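S-M checkpoint control protein RAD4 (Schizosaccharomyces pombe, PDB 4BU0) is essential for DNA replication and for the S-M checkpoint, and binds phosphorylated Crb2 through its BRCT1,2 domains, the piece in this structure. Local coordinates at residues K5-C14 with A29-F40; P100-C108 with W167-V177. All coordinates share one frame; numbering follows the deposited sequence. Where two conformers were deposited one is given.

Contact 1: residues K5-C14 with A29-F40; sequences KPLKGFVICC and ATKLGAAYRSDF
Ala-29, on the last turns of helix 19-31, offers its methyl to CD1 of Ile-12, a small residue where helix and strand lie close. Two residues on, Lys-31 O accepts a hydrogen bond from Lys-5 NZ (3.1 Å), whose bent chain runs past Gly-33, and water 1 joins the same two groups. Leu-32 contributes both backbone and side chain: its carbonyl O takes the Leu-7 N-H at 2.9 Å (N to O), while its side chain meets Leu-7 and the ring of Pro-6. Gly-33 closes the helix in a Schellman motif with positive phi, and a CB here would run into Lys-5 CB; its carbonyl is tied through water 2 to Gly-9 N. The methyl of Ala-34 fits among Leu-7 CB, Phe-10 CB and Ile-12 CD1. From Ala-35 the two segments pair as parallel strands: Ala-35 N binds Phe-10 O, Ile-12 N binds Ala-35 O almost straight (178°), and Arg-37 N binds Ile-12 O at 2.8 Å. The Tyr-36 side chain crosses that of Ile-12 at about a right angle, CD1 lying 4.2 Å from Ile-12 CG2. A chi1 of 178°, with CG opposite the backbone N, takes the ring on to Cys-14, whose SG lies at its edge. The Tyr-36 hydroxyl shares water 3 with Cys-14 N and Arg-37 O. Were this tyrosine an alanine, Cys-14 SG would probably lose its aromatic neighbour and water 3 the hydroxyl it binds. Arg-37 lays CG against Val-11 CG1 at 3.6 Å, and Phe-40 brings CB near Cys-13 SG. Past strand 35-36, Phe-40 pairs in an antiparallel ladder with a strand of the bound peptide, continuing beta structure across the interface. Strand 11-15, helix 19-31 and strand 35-36 form the beta-alpha-beta unit that opens the first BRCT domain.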
loop_
_atom_site.group_PDB
_atom_site.type_symbol
_atom_site.label_atom_id
_atom_site.label_comp_id
_atom_site.label_asym_id
_atom_site.label_seq_id
_atom_site.Cartn_x
_atom_site.Cartn_y
_atom_site.Cartn_z
ATOM N N LYS A 5 27.564 8.219 -7.572
ATOM C CA LYS A 5 26.731 8.390 -6.382
ATOM C C LYS A 5 25.437 9.171 -6.716
ATOM O O LYS A 5 25.137 10.178 -6.044
ATOM C CB LYS A 5 27.504 9.028 -5.210
ATOM C CG LYS A 5 28.889 8.422 -4.933
ATOM C CD LYS A 5 28.868 6.950 -4.522
ATOM C CE LYS A 5 29.663 6.099 -5.482
ATOM N NZ LYS A 5 28.817 5.566 -6.583
ATOM N N PRO A 6 24.584 8.677 -7.654
ATOM C CA PRO A 6 23.323 9.389 -7.940
ATOM C C PRO A 6 22.403 9.493 -6.736
ATOM O O PRO A 6 21.587 10.416 -6.697
ATOM C CB PRO A 6 22.629 8.526 -9.001
ATOM C CG PRO A 6 23.659 7.629 -9.532
ATOM C CD PRO A 6 24.729 7.473 -8.506
ATOM N N LEU A 7 22.484 8.507 -5.779
ATOM C CA LEU A 7 21.589 8.532 -4.618
ATOM C C LEU A 7 22.242 9.106 -3.368
ATOM O O LEU A 7 21.733 8.887 -2.275
ATOM C CB LEU A 7 20.996 7.142 -4.321
ATOM C CG LEU A 7 20.091 6.561 -5.418
ATOM C CD1 LEU A 7 19.400 5.302 -4.895
ATOM C CD2 LEU A 7 19.004 7.574 -5.877
ATOM N N LYS A 8 23.326 9.900 -3.512
ATOM C CA LYS A 8 23.882 10.591 -2.346
ATOM C C LYS A 8 22.781 11.450 -1.680
ATOM O O LYS A 8 22.013 12.108 -2.390
ATOM C CB LYS A 8 25.053 11.486 -2.782
ATOM C CG LYS A 8 25.703 12.224 -1.601
ATOM C CD LYS A 8 27.012 12.898 -2.015
ATOM C CE LYS A 8 27.713 13.494 -0.813
ATOM N NZ LYS A 8 28.968 14.205 -1.188
ATOM N N GLY A 9 22.657 11.327 -0.364
ATOM C CA GLY A 9 21.641 12.073 0.363
ATOM C C GLY A 9 20.342 11.314 0.556
ATOM O O GLY A 9 19.507 11.717 1.382
ATOM N N PHE A 10 20.137 10.217 -0.213
ATOM C CA PHE A 10 18.943 9.395 0.001
ATOM C C PHE A 10 19.160 8.476 1.181
ATOM O O PHE A 10 20.281 8.000 1.393
ATOM C CB PHE A 10 18.635 8.535 -1.241
ATOM C CG PHE A 10 18.005 9.232 -2.407
ATOM C CD1 PHE A 10 18.679 10.249 -3.080
ATOM C CD2 PHE A 10 16.780 8.803 -2.907
ATOM C CE1 PHE A 10 18.095 10.880 -4.182
ATOM C CE2 PHE A 10 16.203 9.421 -4.028
ATOM C CZ PHE A 10 16.855 10.463 -4.646
ATOM N N VAL A 11 18.084 8.187 1.945
ATOM C CA VAL A 11 18.146 7.307 3.110
ATOM C C VAL A 11 16.991 6.347 2.918
ATOM O O VAL A 11 15.827 6.748 3.021
ATOM C CB VAL A 11 18.117 8.062 4.458
ATOM C CG1 VAL A 11 18.230 7.078 5.618
ATOM C CG2 VAL A 11 19.245 9.100 4.525
ATOM N N ILE A 12 17.326 5.103 2.575
ATOM C CA ILE A 12 16.306 4.118 2.221
ATOM C C ILE A 12 16.069 3.111 3.327
ATOM O O ILE A 12 16.985 2.683 4.004
ATOM C CB ILE A 12 16.775 3.452 0.907
ATOM C CG1 ILE A 12 16.700 4.498 -0.248
ATOM C CG2 ILE A 12 16.000 2.140 0.581
ATOM C CD1 ILE A 12 17.509 4.164 -1.464
ATOM N N CYS A 13 14.784 2.726 3.496
ATOM C CA CYS A 13 14.345 1.756 4.493
ATOM C C CYS A 13 13.345 0.838 3.798
ATOM O O CYS A 13 12.674 1.316 2.878
ATOM C CB CYS A 13 13.707 2.512 5.655
ATOM S SG CYS A 13 13.209 1.487 7.059
ATOM N N CYS A 14 13.254 -0.450 4.205
ATOM C CA CYS A 14 12.276 -1.394 3.645
ATOM C C CYS A 14 11.260 -1.775 4.690
ATOM O O CYS A 14 11.575 -1.833 5.896
ATOM C CB CYS A 14 12.947 -2.662 3.115
ATOM S SG CYS A 14 14.032 -2.400 1.697
ATOM N N ALA A 29 21.394 -0.085 -3.536
ATOM C CA ALA A 29 21.206 1.315 -3.091
ATOM C C ALA A 29 22.517 1.873 -2.525
ATOM O O ALA A 29 22.852 3.031 -2.786
ATOM C CB ALA A 29 20.116 1.390 -2.045
ATOM N N THR A 30 23.281 1.025 -1.802
ATOM C CA THR A 30 24.559 1.463 -1.216
ATOM C C THR A 30 25.549 1.771 -2.332
ATOM O O THR A 30 26.247 2.792 -2.260
ATOM C CB THR A 30 25.072 0.400 -0.265
ATOM O OG1 THR A 30 24.111 0.272 0.796
ATOM C CG2 THR A 30 26.459 0.759 0.314
ATOM N N LYS A 31 25.601 0.911 -3.390
ATOM C CA LYS A 31 26.527 1.188 -4.487
ATOM C C LYS A 31 26.128 2.503 -5.188
ATOM O O LYS A 31 27.000 3.247 -5.655
ATOM C CB LYS A 31 26.574 0.004 -5.473
ATOM C CG LYS A 31 27.621 0.181 -6.569
ATOM C CD LYS A 31 27.878 -1.121 -7.306
ATOM C CE LYS A 31 28.451 -0.832 -8.669
ATOM N NZ LYS A 31 28.562 -2.059 -9.490
ATOM N N LEU A 32 24.795 2.782 -5.258
ATOM C CA LEU A 32 24.307 4.012 -5.867
ATOM C C LEU A 32 24.597 5.242 -5.011
ATOM O O LEU A 32 24.341 6.343 -5.480
ATOM C CB LEU A 32 22.790 3.886 -6.118
ATOM C CG LEU A 32 22.381 3.092 -7.382
ATOM C CD1 LEU A 32 20.981 2.523 -7.237
ATOM C CD2 LEU A 32 22.440 3.984 -8.629
ATOM N N GLY A 33 25.057 5.055 -3.780
ATOM C CA GLY A 33 25.426 6.182 -2.922
ATOM C C GLY A 33 24.467 6.495 -1.799
ATOM O O GLY A 33 24.698 7.457 -1.054
ATOM N N ALA A 34 23.393 5.719 -1.662
ATOM C CA ALA A 34 22.400 5.975 -0.612
ATOM C C ALA A 34 22.850 5.402 0.714
ATOM O O ALA A 34 23.721 4.514 0.788
ATOM C CB ALA A 34 21.067 5.325 -0.984
ATOM N N ALA A 35 22.209 5.865 1.782
ATOM C CA ALA A 35 22.331 5.219 3.068
ATOM C C ALA A 35 21.193 4.193 3.119
ATOM O O ALA A 35 20.126 4.417 2.529
ATOM C CB ALA A 35 22.185 6.243 4.208
ATOM N N TYR A 36 21.398 3.089 3.790
ATOM C CA TYR A 36 20.384 2.058 3.951
ATOM C C TYR A 36 20.182 1.844 5.424
ATOM O O TYR A 36 21.154 1.553 6.152
ATOM C CB TYR A 36 20.793 0.744 3.265
ATOM C CG TYR A 36 19.754 -0.329 3.480
ATOM C CD1 TYR A 36 18.578 -0.342 2.735
ATOM C CD2 TYR A 36 19.897 -1.276 4.492
ATOM C CE1 TYR A 36 17.585 -1.290 2.969
ATOM C CE2 TYR A 36 18.906 -2.223 4.742
ATOM C CZ TYR A 36 17.745 -2.214 3.984
ATOM O OH TYR A 36 16.772 -3.163 4.182
ATOM N N ARG A 37 18.921 1.978 5.882
ATOM C CA ARG A 37 18.603 1.834 7.297
ATOM C C ARG A 37 17.624 0.693 7.529
ATOM O O ARG A 37 16.574 0.629 6.863
ATOM C CB ARG A 37 18.030 3.146 7.853
ATOM C CG ARG A 37 18.972 4.331 7.821
ATOM C CD ARG A 37 20.092 4.214 8.867
ATOM N NE ARG A 37 21.136 5.209 8.639
ATOM C CZ ARG A 37 22.226 5.000 7.900
ATOM N NH1 ARG A 37 22.437 3.810 7.324
ATOM N NH2 ARG A 37 23.099 5.971 7.716
ATOM N N SER A 38 17.972 -0.222 8.469
ATOM C CA SER A 38 17.116 -1.358 8.811
ATOM C C SER A 38 15.964 -0.861 9.694
ATOM O O SER A 38 14.835 -1.337 9.544
ATOM C CB SER A 38 17.933 -2.441 9.504
ATOM O OG SER A 38 18.733 -1.835 10.503
ATOM N N ASP A 39 16.239 0.088 10.598
ATOM C CA ASP A 39 15.215 0.751 11.411
ATOM C C ASP A 39 14.680 1.923 10.610
ATOM O O ASP A 39 15.400 2.512 9.786
ATOM C CB ASP A 39 15.789 1.281 12.751
ATOM C CG ASP A 39 16.251 0.223 13.736
ATOM O OD1 ASP A 39 15.663 -0.881 13.752
ATOM O OD2 ASP A 39 17.171 0.520 14.533
ATOM N N PHE A 40 13.439 2.320 10.878
ATOM C CA PHE A 40 12.915 3.502 10.257
ATOM C C PHE A 40 13.411 4.675 11.124
ATOM O O PHE A 40 12.853 4.931 12.195
ATOM C CB PHE A 40 11.380 3.386 10.190
ATOM C CG PHE A 40 10.577 4.483 9.523
ATOM C CD1 PHE A 40 11.134 5.733 9.275
ATOM C CD2 PHE A 40 9.238 4.281 9.191
ATOM C CE1 PHE A 40 10.378 6.757 8.688
ATOM C CE2 PHE A 40 8.480 5.307 8.621
ATOM C CZ PHE A 40 9.058 6.526 8.338
HETATM O O HOH W 1 29.644 2.880 -5.572
HETATM O O HOH W 2 24.469 9.068 1.033
HETATM O O HOH W 3 15.071 -1.719 5.956
#

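Contact 2: residues P100-C108 with W167-V177; sequences PTLFKCRVC and WLWQSIQRNAV
Thr-101 and Ala-176 bring the two backbones closest, with CA atoms 5.0 Å apart, where a type I turn from Pro-100 to Phe-103 faces the end of helix 166-174. That helix closes at Asn-175 in a Schellman motif, and a type II turn from Leu-102 to Cys-105 carries segment 100-108 into strand 106-110. Thr-101 fits this junction because its two branches differ: CG2, anti to the backbone N, packs 3.4 Å from Ser-171 O, while OG1 turns to water 4 at 2.6 Å. The same water donates to Ile-172 O and takes a weak bond from Asn-175 ND2, linking the turn to the helix end. Val-177 CG2 touches both Thr-101 O and Cys-105 SG, the latter at 3.5 Å. Leu-102 forks: CD1 meets Leu-168 CD1 at 3.6 Å, the two side chains crossing at about a right angle, while CD2 approaches Trp-167 CH2 at 4.1 Å. With chi1 at 165° the indole of Trp-167 reaches across, its CH2 end nearest segment 100-108; Cys-105 SG and Val-107 CG2 lie at its edge. Ser-171 OG lies over the rim of one indole face, 3.4 Å above its plane, donates to Trp-167 O and is also hydrogen-bonded to Leu-178 N. Trp-167 O also receives Ser-171 N, from the opposite face of its carbonyl plane, so two donors hold it. Trp-167 NE1 binds Leu-178 O, and His-141 stacks on the ring; a large aromatic suits this span from helix to strand. The C-terminal helix packed on the sheet, with its tryptophan in the core, is characteristic of the BRCT fold, here the second domain.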
loop_
_atom_site.group_PDB
_atom_site.type_symbol
_atom_site.label_atom_id
_atom_site.label_comp_id
_atom_site.label_asym_id
_atom_site.label_seq_id
_atom_site.Cartn_x
_atom_site.Cartn_y
_atom_site.Cartn_z
ATOM N N PRO A 100 1.814 1.665 -5.839
ATOM C CA PRO A 100 0.384 1.959 -6.061
ATOM C C PRO A 100 -0.298 2.155 -4.717
ATOM O O PRO A 100 -0.008 1.416 -3.776
ATOM C CB PRO A 100 -0.122 0.701 -6.772
ATOM C CG PRO A 100 1.117 0.184 -7.508
ATOM C CD PRO A 100 2.207 0.382 -6.467
ATOM N N THR A 101 -1.192 3.140 -4.614
ATOM C CA THR A 101 -1.781 3.480 -3.323
ATOM C C THR A 101 -2.410 2.296 -2.641
ATOM O O THR A 101 -2.219 2.107 -1.427
ATOM C CB THR A 101 -2.820 4.590 -3.507
ATOM O OG1 THR A 101 -2.121 5.740 -4.003
ATOM C CG2 THR A 101 -3.525 4.955 -2.196
ATOM N N LEU A 102 -3.167 1.477 -3.415
ATOM C CA LEU A 102 -3.901 0.347 -2.851
ATOM C C LEU A 102 -3.205 -1.007 -3.051
ATOM O O LEU A 102 -3.845 -2.065 -3.037
ATOM C CB LEU A 102 -5.330 0.331 -3.433
ATOM C CG LEU A 102 -6.106 1.630 -3.177
ATOM C CD1 LEU A 102 -7.499 1.542 -3.792
ATOM C CD2 LEU A 102 -6.239 1.943 -1.658
ATOM N N PHE A 103 -1.856 -0.985 -3.142
ATOM C CA PHE A 103 -1.077 -2.202 -3.252
ATOM C C PHE A 103 -1.430 -3.123 -2.082
ATOM O O PHE A 103 -1.449 -2.684 -0.913
ATOM C CB PHE A 103 0.427 -1.840 -3.249
ATOM C CG PHE A 103 1.334 -3.007 -3.497
ATOM C CD1 PHE A 103 1.425 -3.583 -4.760
ATOM C CD2 PHE A 103 2.084 -3.552 -2.468
ATOM C CE1 PHE A 103 2.272 -4.678 -4.988
ATOM C CE2 PHE A 103 2.934 -4.634 -2.697
ATOM C CZ PHE A 103 3.022 -5.187 -3.955
ATOM N N LYS A 104 -1.736 -4.382 -2.414
ATOM C CA LYS A 104 -2.083 -5.453 -1.473
ATOM C C LYS A 104 -3.464 -5.280 -0.833
ATOM O O LYS A 104 -3.847 -6.130 -0.010
ATOM C CB LYS A 104 -1.035 -5.677 -0.369
ATOM C CG LYS A 104 0.275 -6.276 -0.900
ATOM C CD LYS A 104 0.186 -7.751 -1.202
ATOM C CE LYS A 104 1.555 -8.393 -1.239
ATOM N NZ LYS A 104 2.244 -8.162 -2.536
ATOM N N CYS A 105 -4.222 -4.244 -1.220
ATOM C CA CYS A 105 -5.596 -4.142 -0.713
ATOM C C CYS A 105 -6.471 -5.071 -1.525
ATOM O O CYS A 105 -6.304 -5.178 -2.742
ATOM C CB CYS A 105 -6.134 -2.717 -0.790
ATOM S SG CYS A 105 -5.322 -1.565 0.331
ATOM N N ARG A 106 -7.461 -5.674 -0.852
ATOM C CA ARG A 106 -8.467 -6.550 -1.470
ATOM C C ARG A 106 -9.760 -5.990 -0.953
ATOM O O ARG A 106 -10.045 -6.115 0.241
ATOM C CB ARG A 106 -8.250 -8.013 -1.073
ATOM C CG ARG A 106 -6.896 -8.531 -1.557
ATOM C CD ARG A 106 -6.688 -10.015 -1.234
ATOM N NE ARG A 106 -7.450 -10.860 -2.155
ATOM C CZ ARG A 106 -7.037 -11.223 -3.366
ATOM N NH1 ARG A 106 -5.846 -10.836 -3.818
ATOM N NH2 ARG A 106 -7.812 -11.970 -4.141
ATOM N N VAL A 107 -10.434 -5.218 -1.794
ATOM C CA VAL A 107 -11.569 -4.416 -1.386
ATOM C C VAL A 107 -12.883 -5.005 -1.871
ATOM O O VAL A 107 -13.038 -5.301 -3.064
ATOM C CB VAL A 107 -11.412 -2.968 -1.919
ATOM C CG1 VAL A 107 -12.560 -2.083 -1.435
ATOM C CG2 VAL A 107 -10.067 -2.359 -1.497
ATOM N N CYS A 108 -13.835 -5.103 -0.943
ATOM C CA CYS A 108 -15.189 -5.598 -1.198
ATOM C C CYS A 108 -16.132 -4.470 -0.839
ATOM O O CYS A 108 -15.768 -3.608 -0.025
ATOM C CB CYS A 108 -15.414 -6.836 -0.324
ATOM S SG CYS A 108 -16.964 -7.717 -0.628
ATOM N N TRP A 167 -12.743 6.474 3.419
ATOM C CA TRP A 167 -11.428 5.841 3.552
ATOM C C TRP A 167 -10.720 5.777 2.203
ATOM O O TRP A 167 -9.520 6.031 2.098
ATOM C CB TRP A 167 -11.580 4.415 4.117
ATOM C CG TRP A 167 -10.330 3.593 3.941
ATOM C CD1 TRP A 167 -9.209 3.625 4.725
ATOM C CD2 TRP A 167 -10.066 2.641 2.897
ATOM N NE1 TRP A 167 -8.243 2.787 4.206
ATOM C CE2 TRP A 167 -8.742 2.178 3.075
ATOM C CE3 TRP A 167 -10.829 2.142 1.821
ATOM C CZ2 TRP A 167 -8.152 1.255 2.201
ATOM C CZ3 TRP A 167 -10.252 1.220 0.960
ATOM C CH2 TRP A 167 -8.929 0.786 1.155
ATOM N N LEU A 168 -11.479 5.368 1.178
ATOM C CA LEU A 168 -10.910 5.254 -0.143
ATOM C C LEU A 168 -10.506 6.606 -0.706
ATOM O O LEU A 168 -9.396 6.743 -1.235
ATOM C CB LEU A 168 -11.948 4.576 -1.063
ATOM C CG LEU A 168 -11.515 4.418 -2.538
ATOM C CD1 LEU A 168 -10.301 3.499 -2.669
ATOM C CD2 LEU A 168 -12.679 3.849 -3.369
ATOM N N TRP A 169 -11.380 7.584 -0.584
ATOM C CA TRP A 169 -11.062 8.872 -1.145
ATOM C C TRP A 169 -9.874 9.518 -0.464
ATOM O O TRP A 169 -9.044 10.032 -1.123
ATOM C CB TRP A 169 -12.279 9.791 -1.150
ATOM C CG TRP A 169 -13.535 9.225 -1.776
ATOM C CD1 TRP A 169 -14.774 9.371 -1.295
ATOM C CD2 TRP A 169 -13.658 8.467 -2.983
ATOM N NE1 TRP A 169 -15.670 8.735 -2.101
ATOM C CE2 TRP A 169 -14.995 8.174 -3.137
ATOM C CE3 TRP A 169 -12.770 8.000 -3.930
ATOM C CZ2 TRP A 169 -15.455 7.434 -4.197
ATOM C CZ3 TRP A 169 -13.257 7.276 -4.966
ATOM C CH2 TRP A 169 -14.566 6.999 -5.067
ATOM N N GLN A 170 -9.850 9.458 0.858
ATOM C CA GLN A 170 -8.715 10.081 1.540
ATOM C C GLN A 170 -7.413 9.297 1.317
ATOM O O GLN A 170 -6.349 9.917 1.291
ATOM C CB GLN A 170 -9.007 10.263 3.034
ATOM C CG GLN A 170 -10.035 11.378 3.237
ATOM C CD GLN A 170 -10.069 11.871 4.678
ATOM O OE1 GLN A 170 -9.078 11.790 5.422
ATOM N NE2 GLN A 170 -11.232 12.381 5.087
ATOM N N SER A 171 -7.475 7.942 1.197
ATOM C CA SER A 171 -6.260 7.156 0.947
ATOM C C SER A 171 -5.711 7.510 -0.418
ATOM O O SER A 171 -4.506 7.729 -0.560
ATOM C CB SER A 171 -6.567 5.656 1.017
ATOM O OG SER A 171 -6.863 5.256 2.348
ATOM N N ILE A 172 -6.605 7.634 -1.415
ATOM C CA ILE A 172 -6.132 8.013 -2.769
ATOM C C ILE A 172 -5.463 9.389 -2.738
ATOM O O ILE A 172 -4.371 9.539 -3.314
ATOM C CB ILE A 172 -7.273 7.951 -3.784
ATOM C CG1 ILE A 172 -7.588 6.483 -4.097
ATOM C CG2 ILE A 172 -6.922 8.743 -5.104
ATOM C CD1 ILE A 172 -8.919 6.297 -4.848
ATOM N N GLN A 173 -6.078 10.377 -2.070
ATOM C CA GLN A 173 -5.444 11.692 -2.143
ATOM C C GLN A 173 -4.143 11.764 -1.307
ATOM O O GLN A 173 -3.267 12.576 -1.679
ATOM C CB GLN A 173 -6.424 12.810 -1.786
ATOM C CG GLN A 173 -6.844 12.799 -0.349
ATOM C CD GLN A 173 -7.955 13.738 0.004
ATOM O OE1 GLN A 173 -8.605 14.277 -0.891
ATOM N NE2 GLN A 173 -8.151 14.015 1.286
ATOM N N ARG A 174 -3.997 10.920 -0.270
ATOM C CA ARG A 174 -2.817 10.857 0.586
ATOM C C ARG A 174 -1.741 9.911 -0.019
ATOM O O ARG A 174 -0.624 9.818 0.523
ATOM C CB ARG A 174 -3.262 10.402 1.992
ATOM C CG ARG A 174 -2.176 10.287 3.071
ATOM C CD ARG A 174 -1.341 11.546 3.232
ATOM N NE ARG A 174 -0.381 11.428 4.328
ATOM C CZ ARG A 174 0.757 10.750 4.262
ATOM N NH1 ARG A 174 1.085 10.096 3.154
ATOM N NH2 ARG A 174 1.572 10.712 5.307
ATOM N N ASN A 175 -2.070 9.206 -1.138
ATOM C CA ASN A 175 -1.170 8.256 -1.805
ATOM C C ASN A 175 -0.692 7.188 -0.823
ATOM O O ASN A 175 0.476 6.750 -0.856
ATOM C CB ASN A 175 0.032 8.979 -2.458
ATOM C CG ASN A 175 -0.367 9.967 -3.519
ATOM O OD1 ASN A 175 -0.064 11.157 -3.431
ATOM N ND2 ASN A 175 -1.057 9.491 -4.549
ATOM N N ALA A 176 -1.573 6.775 0.103
ATOM C CA ALA A 176 -1.235 5.764 1.098
ATOM C C ALA A 176 -2.507 5.225 1.679
ATOM O O ALA A 176 -3.488 5.981 1.824
ATOM C CB ALA A 176 -0.377 6.356 2.214
ATOM N N VAL A 177 -2.488 3.943 2.055
ATOM C CA VAL A 177 -3.595 3.330 2.775
ATOM C C VAL A 177 -3.661 3.946 4.142
ATOM O O VAL A 177 -2.660 3.926 4.882
ATOM C CB VAL A 177 -3.391 1.806 2.893
ATOM C CG1 VAL A 177 -4.437 1.161 3.827
ATOM C CG2 VAL A 177 -3.424 1.164 1.508
HETATM O O HOH W 4 -3.298 7.781 -5.095
#

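The two contacts lie in successive BRCT domains, their centres 26 Å apart and their nearest atoms about 9 Å apart, without touching. Each starts from the entry into its domain's first strand, 11-15 or 106-110, but takes a different partner. Contact 1 joins that strand to the neighbouring edge strand and the helix before it; it is partly buried, reaches the bound peptide, and adds backbone hydrogen bonds and bridging waters to its apolar packing. Contact 2 is buried and joins the strand's approach to the C-terminal helix by apolar packing, with one water as its polar link. Its helix end also meets helix 55-63 of the first domain, through Ala-176.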